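Local coordinates for protein beta-mannosidase (Trichoderma harzianum, PDB 4CVU) that probably hydrolyses beta-mannosidic bonds to release terminal mannose from oligosaccharides, as a glycoside hydrolase family 2 beta-mannosidase, at residues N255-F260 with N471-N476; G425-D430 with V465-Y470. All coordinates share one frame; numbering follows the deposited sequence.

How the contacts relate
Both contacts use helix 458-475: contact 2 takes its middle, V465-Y470, and contact 1 its C-terminal part, N471-N476. Through R473 the helix reaches strand 252-261 of the antiparallel sheet in the family 2 beta-sandwich domain, and through E467 and I468 it meets the loop G425-D430. Strands 418-421, 442-446 and 481-485 are parallel neighbours, and helix 458-475 lies in sequence between the last two, consistent with a (beta/alpha)8 barrel, as in family 2 relatives. Contact 2 is nested within the chain span closed by contact 1. Their centres lie 12 Å apart, and they touch where R474 NH1 approaches L428 O at 2.9 Å, a probable hydrogen bond. One helix thus ties barrel to sandwich.

Contact 1. Residues N255-F260 with N471-N476; sequences NASLDF and NVRRLN. With NAG (2-acetamido-2-deoxy-beta-D-glucopyranose), chain E; MAN (alpha-D-mannopyranose), chain B.
R473 of helix 458-475 reaches S257 and D259 on strand 252-261, joining a helix of the catalytic barrel to the antiparallel sheet of the family 2 beta-sandwich domain. Its guanidinium is gripped along its rim: NH2 donates to S257 OG at 2.9 Å, almost straight at 177° and in the guanidinium plane, while NE donates to the syn lone pair of D259 OD2 at 3.0 Å. A weak bond from NH2 to D259 OD1 completes the salt bridge, the carboxylate and guanidinium planes standing 37° apart. R473 NH1 is shared between N528 OD1 and O6 of the NAG linked to N255, the latter at 3.0 Å. Over one face lies C6 of the chain B mannose, 3.6 Å above the plane, and that mannose's O6 donates to D259 OD1 at 2.7 Å. With R473 bent at chi3 (72°), the head turns onto these partners. An alanine here would probably leave the buried D259 carboxylate without its cationic mate and the NAG O6 without its NH1 donor. In the second shell, T300 bonds S257 OG and T298 bonds D259 OD1. N255, first residue of the N255-A256-S257 N-glycosylation sequon, carries the sugar through ND2 to NAG C1, 1.4 Å.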
ATOM      1  N   ASN A 255      44.262   0.910  31.818  1.00 48.91           N
ATOM      2  CA  ASN A 255      43.672   0.129  32.880  1.00 49.81           C
ATOM      3  C   ASN A 255      42.693  -0.893  32.306  1.00 49.78           C
ATOM      4  O   ASN A 255      41.857  -0.540  31.495  1.00 47.99           O
ATOM      5  CB  ASN A 255      42.944   1.065  33.844  1.00 52.26           C
ATOM      6  CG  ASN A 255      42.543   0.390  35.143  1.00 53.90           C
ATOM      7  OD1 ASN A 255      43.079  -0.652  35.524  1.00 53.04           O
ATOM      8  ND2 ASN A 255      41.588   1.002  35.834  1.00 55.94           N
ATOM      9  N   ALA A 256      42.800  -2.143  32.725  1.00 47.56           N
ATOM     10  CA  ALA A 256      41.996  -3.208  32.172  1.00 46.29           C
ATOM     11  C   ALA A 256      41.327  -3.957  33.292  1.00 47.92           C
ATOM     12  O   ALA A 256      41.990  -4.536  34.112  1.00 49.25           O
ATOM     13  CB  ALA A 256      42.851  -4.154  31.356  1.00 47.91           C
ATOM     14  N   SER A 257      39.999  -3.956  33.310  1.00 46.66           N
ATOM     15  CA  SER A 257      39.214  -4.627  34.330  1.00 46.12           C
ATOM     16  C   SER A 257      38.249  -5.604  33.640  1.00 48.33           C
ATOM     17  O   SER A 257      37.418  -5.203  32.790  1.00 44.56           O
ATOM     18  CB  SER A 257      38.468  -3.587  35.174  1.00 46.32           C
ATOM     19  OG  SER A 257      37.810  -4.200  36.263  1.00 44.70           O
ATOM     20  N   LEU A 258      38.366  -6.879  33.974  1.00 47.13           N
ATOM     21  CA  LEU A 258      37.632  -7.936  33.257  1.00 48.46           C
ATOM     22  C   LEU A 258      36.610  -8.659  34.135  1.00 49.00           C
ATOM     23  O   LEU A 258      36.982  -9.197  35.183  1.00 49.06           O
ATOM     24  CB  LEU A 258      38.617  -8.974  32.735  1.00 49.52           C
ATOM     25  CG  LEU A 258      39.355  -8.682  31.424  1.00 49.89           C
ATOM     26  CD1 LEU A 258      40.427  -7.617  31.569  1.00 49.19           C
ATOM     27  CD2 LEU A 258      39.984  -9.991  30.925  1.00 52.31           C
ATOM     28  N   ASP A 259      35.347  -8.694  33.690  1.00 46.39           N
ATOM     29  CA  ASP A 259      34.298  -9.481  34.334  1.00 46.63           C
ATOM     30  C   ASP A 259      34.226 -10.871  33.684  1.00 48.33           C
ATOM     31  O   ASP A 259      34.453 -10.997  32.488  1.00 48.32           O
ATOM     32  CB  ASP A 259      32.938  -8.774  34.224  1.00 45.51           C
ATOM     33  CG  ASP A 259      32.958  -7.374  34.833  1.00 45.71           C
ATOM     34  OD1 ASP A 259      33.621  -7.206  35.866  1.00 44.03           O
ATOM     35  OD2 ASP A 259      32.332  -6.436  34.266  1.00 44.47           O
ATOM     36  N   PHE A 260      33.914 -11.904  34.472  1.00 49.56           N
ATOM     37  CA  PHE A 260      33.961 -13.294  33.982  1.00 50.13           C
ATOM     38  C   PHE A 260      33.075 -14.267  34.784  1.00 50.85           C
ATOM     39  O   PHE A 260      32.566 -13.932  35.846  1.00 50.90           O
ATOM     40  CB  PHE A 260      35.420 -13.790  33.974  1.00 52.34           C
ATOM     41  CG  PHE A 260      36.090 -13.753  35.341  1.00 52.01           C
ATOM     42  CD1 PHE A 260      35.966 -14.812  36.230  1.00 53.97           C
ATOM     43  CD2 PHE A 260      36.813 -12.638  35.746  1.00 51.95           C
ATOM     44  CE1 PHE A 260      36.556 -14.759  37.503  1.00 54.55           C
ATOM     45  CE2 PHE A 260      37.395 -12.577  37.007  1.00 53.89           C
ATOM     46  CZ  PHE A 260      37.269 -13.633  37.891  1.00 53.28           C
ATOM     47  N   ASN A 471      26.806  -0.904  31.267  1.00 42.85           N
ATOM     48  CA  ASN A 471      26.998  -0.144  30.025  1.00 41.43           C
ATOM     49  C   ASN A 471      28.195   0.819  30.044  1.00 40.89           C
ATOM     50  O   ASN A 471      28.911   0.898  29.040  1.00 39.17           O
ATOM     51  CB  ASN A 471      25.721   0.550  29.647  1.00 40.33           C
ATOM     52  CG  ASN A 471      24.678  -0.426  29.165  1.00 39.77           C
ATOM     53  OD1 ASN A 471      24.803  -1.006  28.085  1.00 39.69           O
ATOM     54  ND2 ASN A 471      23.636  -0.630  29.978  1.00 40.77           N
ATOM     55  N   VAL A 472      28.434   1.516  31.163  1.00 40.88           N
ATOM     56  CA  VAL A 472      29.647   2.359  31.307  1.00 41.10           C
ATOM     57  C   VAL A 472      30.923   1.524  31.124  1.00 42.43           C
ATOM     58  O   VAL A 472      31.841   1.928  30.382  1.00 41.87           O
ATOM     59  CB  VAL A 472      29.692   3.117  32.648  1.00 42.81           C
ATOM     60  CG1 VAL A 472      31.104   3.600  32.952  1.00 44.59           C
ATOM     61  CG2 VAL A 472      28.750   4.316  32.635  1.00 41.65           C
ATOM     62  N   ARG A 473      30.976   0.363  31.780  1.00 42.90           N
ATOM     63  CA  ARG A 473      32.122  -0.566  31.627  1.00 44.73           C
ATOM     64  C   ARG A 473      32.246  -1.109  30.205  1.00 43.68           C
ATOM     65  O   ARG A 473      33.356  -1.142  29.647  1.00 43.50           O
ATOM     66  CB  ARG A 473      32.050  -1.742  32.625  1.00 44.69           C
ATOM     67  CG  ARG A 473      32.301  -1.357  34.071  1.00 45.25           C
ATOM     68  CD  ARG A 473      32.017  -2.516  35.032  1.00 45.33           C
ATOM     69  NE  ARG A 473      33.014  -3.603  34.975  1.00 46.17           N
ATOM     70  CZ  ARG A 473      34.270  -3.494  35.418  1.00 46.18           C
ATOM     71  NH1 ARG A 473      34.722  -2.341  35.925  1.00 45.05           N
ATOM     72  NH2 ARG A 473      35.093  -4.537  35.350  1.00 46.31           N
ATOM     73  N   ARG A 474      31.109  -1.520  29.637  1.00 42.63           N
ATOM     74  CA  ARG A 474      31.063  -2.078  28.269  1.00 42.74           C
ATOM     75  C   ARG A 474      31.601  -1.107  27.216  1.00 41.46           C
ATOM     76  O   ARG A 474      32.363  -1.506  26.346  1.00 41.36           O
ATOM     77  CB  ARG A 474      29.629  -2.522  27.911  1.00 43.29           C
ATOM     78  CG  ARG A 474      29.452  -3.102  26.500  1.00 43.10           C
ATOM     79  CD  ARG A 474      28.033  -3.640  26.239  1.00 41.42           C
ATOM     80  NE  ARG A 474      27.031  -2.586  26.279  1.00 41.22           N
ATOM     81  CZ  ARG A 474      26.700  -1.806  25.242  1.00 40.41           C
ATOM     82  NH1 ARG A 474      27.265  -1.977  24.053  1.00 39.31           N
ATOM     83  NH2 ARG A 474      25.796  -0.856  25.394  1.00 40.41           N
ATOM     84  N   LEU A 475      31.200   0.157  27.332  1.00 40.79           N
ATOM     85  CA  LEU A 475      31.409   1.155  26.269  1.00 40.18           C
ATOM     86  C   LEU A 475      32.677   1.979  26.400  1.00 41.62           C
ATOM     87  O   LEU A 475      33.094   2.606  25.429  1.00 41.06           O
ATOM     88  CB  LEU A 475      30.203   2.090  26.198  1.00 40.61           C
ATOM     89  CG  LEU A 475      28.933   1.417  25.658  1.00 40.70           C
ATOM     90  CD1 LEU A 475      27.728   2.346  25.790  1.00 41.04           C
ATOM     91  CD2 LEU A 475      29.110   1.023  24.208  1.00 40.68           C
ATOM     92  N   ASN A 476      33.314   1.931  27.586  1.00 41.93           N
ATOM     93  CA  ASN A 476      34.384   2.861  27.944  1.00 41.05           C
ATOM     94  C   ASN A 476      35.600   2.859  27.017  1.00 41.21           C
ATOM     95  O   ASN A 476      36.272   3.867  26.881  1.00 39.91           O
ATOM     96  CB  ASN A 476      34.883   2.601  29.375  1.00 42.89           C
ATOM     97  CG  ASN A 476      35.652   3.768  29.915  1.00 42.63           C
ATOM     98  OD1 ASN A 476      35.104   4.842  30.132  1.00 42.43           O
ATOM     99  ND2 ASN A 476      36.940   3.583  30.084  1.00 43.80           N
TER
HETATM  100  C1  NAG E   1      41.024   0.530  37.081  1.00 44.25           C
HETATM  101  C2  NAG E   1      41.367   1.396  38.291  1.00 47.11           C
HETATM  102  C3  NAG E   1      40.713   0.821  39.529  1.00 45.11           C
HETATM  103  C4  NAG E   1      39.191   0.713  39.317  1.00 45.28           C
HETATM  104  C5  NAG E   1      38.916  -0.051  38.022  1.00 44.71           C
HETATM  105  C6  NAG E   1      37.454  -0.096  37.586  1.00 43.59           C
HETATM  106  C7  NAG E   1      43.516   2.565  38.183  1.00 49.87           C
HETATM  107  C8  NAG E   1      45.007   2.470  38.348  1.00 51.11           C
HETATM  108  N2  NAG E   1      42.819   1.463  38.421  1.00 49.57           N
HETATM  109  O3  NAG E   1      41.000   1.679  40.605  1.00 47.49           O
HETATM  110  O4  NAG E   1      38.595   0.016  40.393  1.00 43.94           O
HETATM  111  O5  NAG E   1      39.623   0.514  36.949  1.00 44.15           O
HETATM  112  O6  NAG E   1      37.367  -0.996  36.493  1.00 42.67           O
HETATM  113  O7  NAG E   1      43.012   3.635  37.852  1.00 51.90           O
HETATM  114  C1  MAN B  10      30.019  -4.769  41.022  1.00 50.39           C
HETATM  115  C2  MAN B  10      29.723  -6.228  41.289  1.00 51.78           C
HETATM  116  C3  MAN B  10      31.030  -7.009  41.315  1.00 50.69           C
HETATM  117  C4  MAN B  10      31.890  -6.692  40.076  1.00 51.01           C
HETATM  118  C5  MAN B  10      31.962  -5.203  39.773  1.00 49.76           C
HETATM  119  C6  MAN B  10      32.650  -4.941  38.438  1.00 51.99           C
HETATM  120  O2  MAN B  10      28.907  -6.745  40.244  1.00 52.06           O
HETATM  121  O3  MAN B  10      30.734  -8.391  41.326  1.00 51.20           O
HETATM  122  O4  MAN B  10      33.226  -7.111  40.270  1.00 48.92           O
HETATM  123  O5  MAN B  10      30.699  -4.635  39.779  1.00 46.86           O
HETATM  124  O6  MAN B  10      32.018  -5.600  37.364  1.00 53.40           O

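Contact 2. Residues G425-D430 with V465-Y470. With CD (cadmium ion), chain S; CD (cadmium ion), chain R; MAN (alpha-D-mannopyranose), chain C.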
ATOM      1  N   GLY A 425      15.943   6.319  23.414  1.00 37.81           N
ATOM      2  CA  GLY A 425      16.109   4.996  22.821  1.00 38.68           C
ATOM      3  C   GLY A 425      16.982   4.161  23.752  1.00 35.96           C
ATOM      4  O   GLY A 425      16.513   3.711  24.820  1.00 34.21           O
ATOM      5  N   THR A 426      18.228   3.936  23.371  1.00 35.85           N
ATOM      6  CA  THR A 426      18.997   2.932  24.070  1.00 36.81           C
ATOM      7  C   THR A 426      20.502   3.098  24.082  1.00 37.95           C
ATOM      8  O   THR A 426      21.025   3.914  23.326  1.00 38.87           O
ATOM      9  CB  THR A 426      18.669   1.568  23.436  1.00 37.20           C
ATOM     10  OG1 THR A 426      18.995   0.517  24.359  1.00 40.87           O
ATOM     11  CG2 THR A 426      19.409   1.365  22.176  1.00 37.98           C
ATOM     12  N   TYR A 427      21.191   2.264  24.890  1.00 36.93           N
ATOM     13  CA  TYR A 427      22.656   2.130  24.822  1.00 37.02           C
ATOM     14  C   TYR A 427      23.007   1.364  23.566  1.00 37.91           C
ATOM     15  O   TYR A 427      22.561   0.243  23.385  1.00 38.26           O
ATOM     16  CB  TYR A 427      23.275   1.432  26.077  1.00 37.31           C
ATOM     17  CG  TYR A 427      22.831   2.043  27.378  1.00 37.39           C
ATOM     18  CD1 TYR A 427      23.442   3.183  27.879  1.00 38.16           C
ATOM     19  CD2 TYR A 427      21.741   1.525  28.069  1.00 37.86           C
ATOM     20  CE1 TYR A 427      23.008   3.765  29.058  1.00 37.07           C
ATOM     21  CE2 TYR A 427      21.308   2.088  29.253  1.00 37.51           C
ATOM     22  CZ  TYR A 427      21.926   3.224  29.726  1.00 38.18           C
ATOM     23  OH  TYR A 427      21.444   3.788  30.886  1.00 38.60           O
ATOM     24  N   LEU A 428      23.818   1.974  22.694  1.00 39.12           N
ATOM     25  CA  LEU A 428      24.123   1.356  21.421  1.00 38.49           C
ATOM     26  C   LEU A 428      24.977   0.126  21.592  1.00 41.63           C
ATOM     27  O   LEU A 428      25.883   0.061  22.450  1.00 40.93           O
ATOM     28  CB  LEU A 428      24.826   2.330  20.453  1.00 38.59           C
ATOM     29  CG  LEU A 428      24.087   3.626  20.097  1.00 37.72           C
ATOM     30  CD1 LEU A 428      24.908   4.413  19.101  1.00 38.29           C
ATOM     31  CD2 LEU A 428      22.691   3.369  19.537  1.00 38.43           C
ATOM     32  N   PRO A 429      24.715  -0.874  20.765  1.00 41.59           N
ATOM     33  CA  PRO A 429      25.579  -2.052  20.783  1.00 41.71           C
ATOM     34  C   PRO A 429      27.005  -1.727  20.343  1.00 41.86           C
ATOM     35  O   PRO A 429      27.212  -0.758  19.610  1.00 41.63           O
ATOM     36  CB  PRO A 429      24.898  -2.988  19.763  1.00 42.39           C
ATOM     37  CG  PRO A 429      23.491  -2.530  19.692  1.00 42.39           C
ATOM     38  CD  PRO A 429      23.515  -1.051  19.940  1.00 41.21           C
ATOM     39  N   ASP A 430      27.975  -2.525  20.804  1.00 41.83           N
ATOM     40  CA  ASP A 430      29.378  -2.360  20.465  1.00 41.73           C
ATOM     41  C   ASP A 430      29.607  -2.122  18.954  1.00 40.31           C
ATOM     42  O   ASP A 430      30.410  -1.267  18.580  1.00 41.05           O
ATOM     43  CB  ASP A 430      30.222  -3.590  20.957  1.00 42.73           C
ATOM     44  CG  ASP A 430      31.664  -3.598  20.394  1.00 43.53           C
ATOM     45  OD1 ASP A 430      32.494  -2.657  20.636  1.00 45.47           O
ATOM     46  OD2 ASP A 430      32.006  -4.574  19.686  1.00 47.45           O
ATOM     47  N   VAL A 465      21.619   0.896  38.809  1.00 40.30           N
ATOM     48  CA  VAL A 465      23.057   0.728  39.040  1.00 39.89           C
ATOM     49  C   VAL A 465      23.587  -0.489  38.282  1.00 39.73           C
ATOM     50  O   VAL A 465      24.674  -0.441  37.720  1.00 40.44           O
ATOM     51  CB  VAL A 465      23.369   0.638  40.569  1.00 43.69           C
ATOM     52  CG1 VAL A 465      24.750   0.072  40.808  1.00 43.30           C
ATOM     53  CG2 VAL A 465      23.209   2.017  41.228  1.00 43.55           C
ATOM     54  N   GLY A 466      22.811  -1.566  38.219  1.00 40.49           N
ATOM     55  CA  GLY A 466      23.209  -2.707  37.379  1.00 41.79           C
ATOM     56  C   GLY A 466      23.403  -2.215  35.941  1.00 41.63           C
ATOM     57  O   GLY A 466      24.398  -2.527  35.289  1.00 40.88           O
ATOM     58  N   GLU A 467      22.463  -1.388  35.513  1.00 40.40           N
ATOM     59  CA  GLU A 467      22.437  -0.838  34.144  1.00 42.39           C
ATOM     60  C   GLU A 467      23.570   0.123  33.893  1.00 40.10           C
ATOM     61  O   GLU A 467      24.303  -0.046  32.923  1.00 40.09           O
ATOM     62  CB  GLU A 467      21.069  -0.196  33.878  1.00 40.73           C
ATOM     63  CG  GLU A 467      21.023   0.963  32.916  1.00 40.27           C
ATOM     64  CD  GLU A 467      19.631   1.525  32.819  1.00 39.22           C
ATOM     65  OE1 GLU A 467      18.709   0.940  33.414  1.00 38.76           O
ATOM     66  OE2 GLU A 467      19.452   2.564  32.145  1.00 39.77           O
ATOM     67  N   ILE A 468      23.730   1.142  34.741  1.00 40.24           N
ATOM     68  CA  ILE A 468      24.802   2.096  34.516  1.00 39.76           C
ATOM     69  C   ILE A 468      26.183   1.435  34.574  1.00 41.41           C
ATOM     70  O   ILE A 468      27.036   1.751  33.761  1.00 40.94           O
ATOM     71  CB  ILE A 468      24.773   3.276  35.504  1.00 40.02           C
ATOM     72  CG1 ILE A 468      23.411   3.964  35.484  1.00 40.10           C
ATOM     73  CG2 ILE A 468      25.847   4.271  35.159  1.00 40.18           C
ATOM     74  CD1 ILE A 468      22.956   4.399  34.116  1.00 40.99           C
ATOM     75  N   THR A 469      26.381   0.518  35.523  1.00 41.76           N
ATOM     76  CA  THR A 469      27.667  -0.159  35.695  1.00 42.43           C
ATOM     77  C   THR A 469      28.037  -1.053  34.497  1.00 42.24           C
ATOM     78  O   THR A 469      29.156  -0.998  33.979  1.00 41.82           O
ATOM     79  CB  THR A 469      27.670  -1.024  36.993  1.00 43.93           C
ATOM     80  OG1 THR A 469      27.391  -0.197  38.140  1.00 42.44           O
ATOM     81  CG2 THR A 469      29.013  -1.693  37.167  1.00 44.88           C
ATOM     82  N   TYR A 470      27.087  -1.851  34.042  1.00 42.59           N
ATOM     83  CA  TYR A 470      27.306  -2.703  32.866  1.00 43.09           C
ATOM     84  C   TYR A 470      27.646  -1.885  31.586  1.00 42.25           C
ATOM     85  O   TYR A 470      28.633  -2.129  30.908  1.00 39.52           O
ATOM     86  CB  TYR A 470      26.070  -3.554  32.596  1.00 43.48           C
ATOM     87  CG  TYR A 470      26.174  -4.330  31.295  1.00 44.27           C
ATOM     88  CD1 TYR A 470      27.135  -5.317  31.146  1.00 44.66           C
ATOM     89  CD2 TYR A 470      25.341  -4.049  30.207  1.00 43.43           C
ATOM     90  CE1 TYR A 470      27.260  -6.025  29.966  1.00 44.70           C
ATOM     91  CE2 TYR A 470      25.443  -4.758  29.013  1.00 43.02           C
ATOM     92  CZ  TYR A 470      26.401  -5.744  28.892  1.00 44.95           C
ATOM     93  OH  TYR A 470      26.532  -6.461  27.728  1.00 43.36           O
TER
HETATM   94 CD    CD S1014      32.649  -3.448  23.174  1.00 76.45          CD
HETATM   95 CD    CD R1013      34.004  -3.961  18.798  1.00 52.77          CD
HETATM   96  C1  MAN C  11      27.521  -6.836  40.601  1.00 50.78           C
HETATM   97  C2  MAN C  11      26.802  -7.608  39.507  1.00 51.48           C
HETATM   98  C3  MAN C  11      26.806  -6.799  38.214  1.00 50.78           C
HETATM   99  C4  MAN C  11      26.206  -5.420  38.435  1.00 50.84           C
HETATM  100  C5  MAN C  11      26.874  -4.740  39.634  1.00 52.18           C
HETATM  101  C6  MAN C  11      26.183  -3.446  40.044  1.00 51.37           C
HETATM  102  O2  MAN C  11      25.475  -7.820  39.910  1.00 51.00           O
HETATM  103  O3  MAN C  11      26.108  -7.502  37.229  1.00 51.31           O
HETATM  104  O4  MAN C  11      26.455  -4.636  37.273  1.00 51.09           O
HETATM  105  O5  MAN C  11      26.900  -5.579  40.786  1.00 52.76           O
HETATM  106  O6  MAN C  11      26.971  -2.774  41.026  1.00 49.86           O
HETATM  107  O   HOH W   1      34.223  -5.817  17.780  1.00 40.86           O
HETATM  108  O   HOH W   2      36.148  -3.728  20.185  1.00 37.39           O
HETATM  109  O   HOH W   3      33.257  -5.938  22.413  1.00 53.53           O
HETATM  110  O   HOH W   4      30.715  -2.004  23.588  1.00 35.19           O
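The backbones of Y427 and E467 stay 9.8 Å apart at their CA atoms, so the loop G425-D430, which leads from parallel strand 418-421 to helix 430-439 of the probable (beta/alpha)8 barrel, meets helix segment V465-Y470 through side chains alone. Y427 spans the gap with CG beside its backbone N and anti to the carbonyl carbon (chi1 -51°), which aims the ring at the helix. Its OH donates to E467 OE2 at 2.7 Å, using the anti lone pair of that oxygen. The two side chains cross at about a right angle; the carboxylate plane stands 78° from the ring, and OE2 sits at the ring edge. The I468 CD1 methyl packs against the hydroxyl, 3.6 Å from Y427 OH. Outside partners hold this buried pair: R192, whose charge probably favours an ionised carboxylate, forms a salt bridge with E467 OE2, N130 bonds OE1, Q448 N is bonded to Y427 OH, and F132 packs edge-to-face with the Y427 ring. P429 occupies the N-cap position of helix 430-439, whose D430 binds two cadmium ions alongside D434 and H477. D430 OD1 bridges both metals at 2.7 Å each, while D430 OD2 also binds the chain R ion, bidentate, at 2.3 Å.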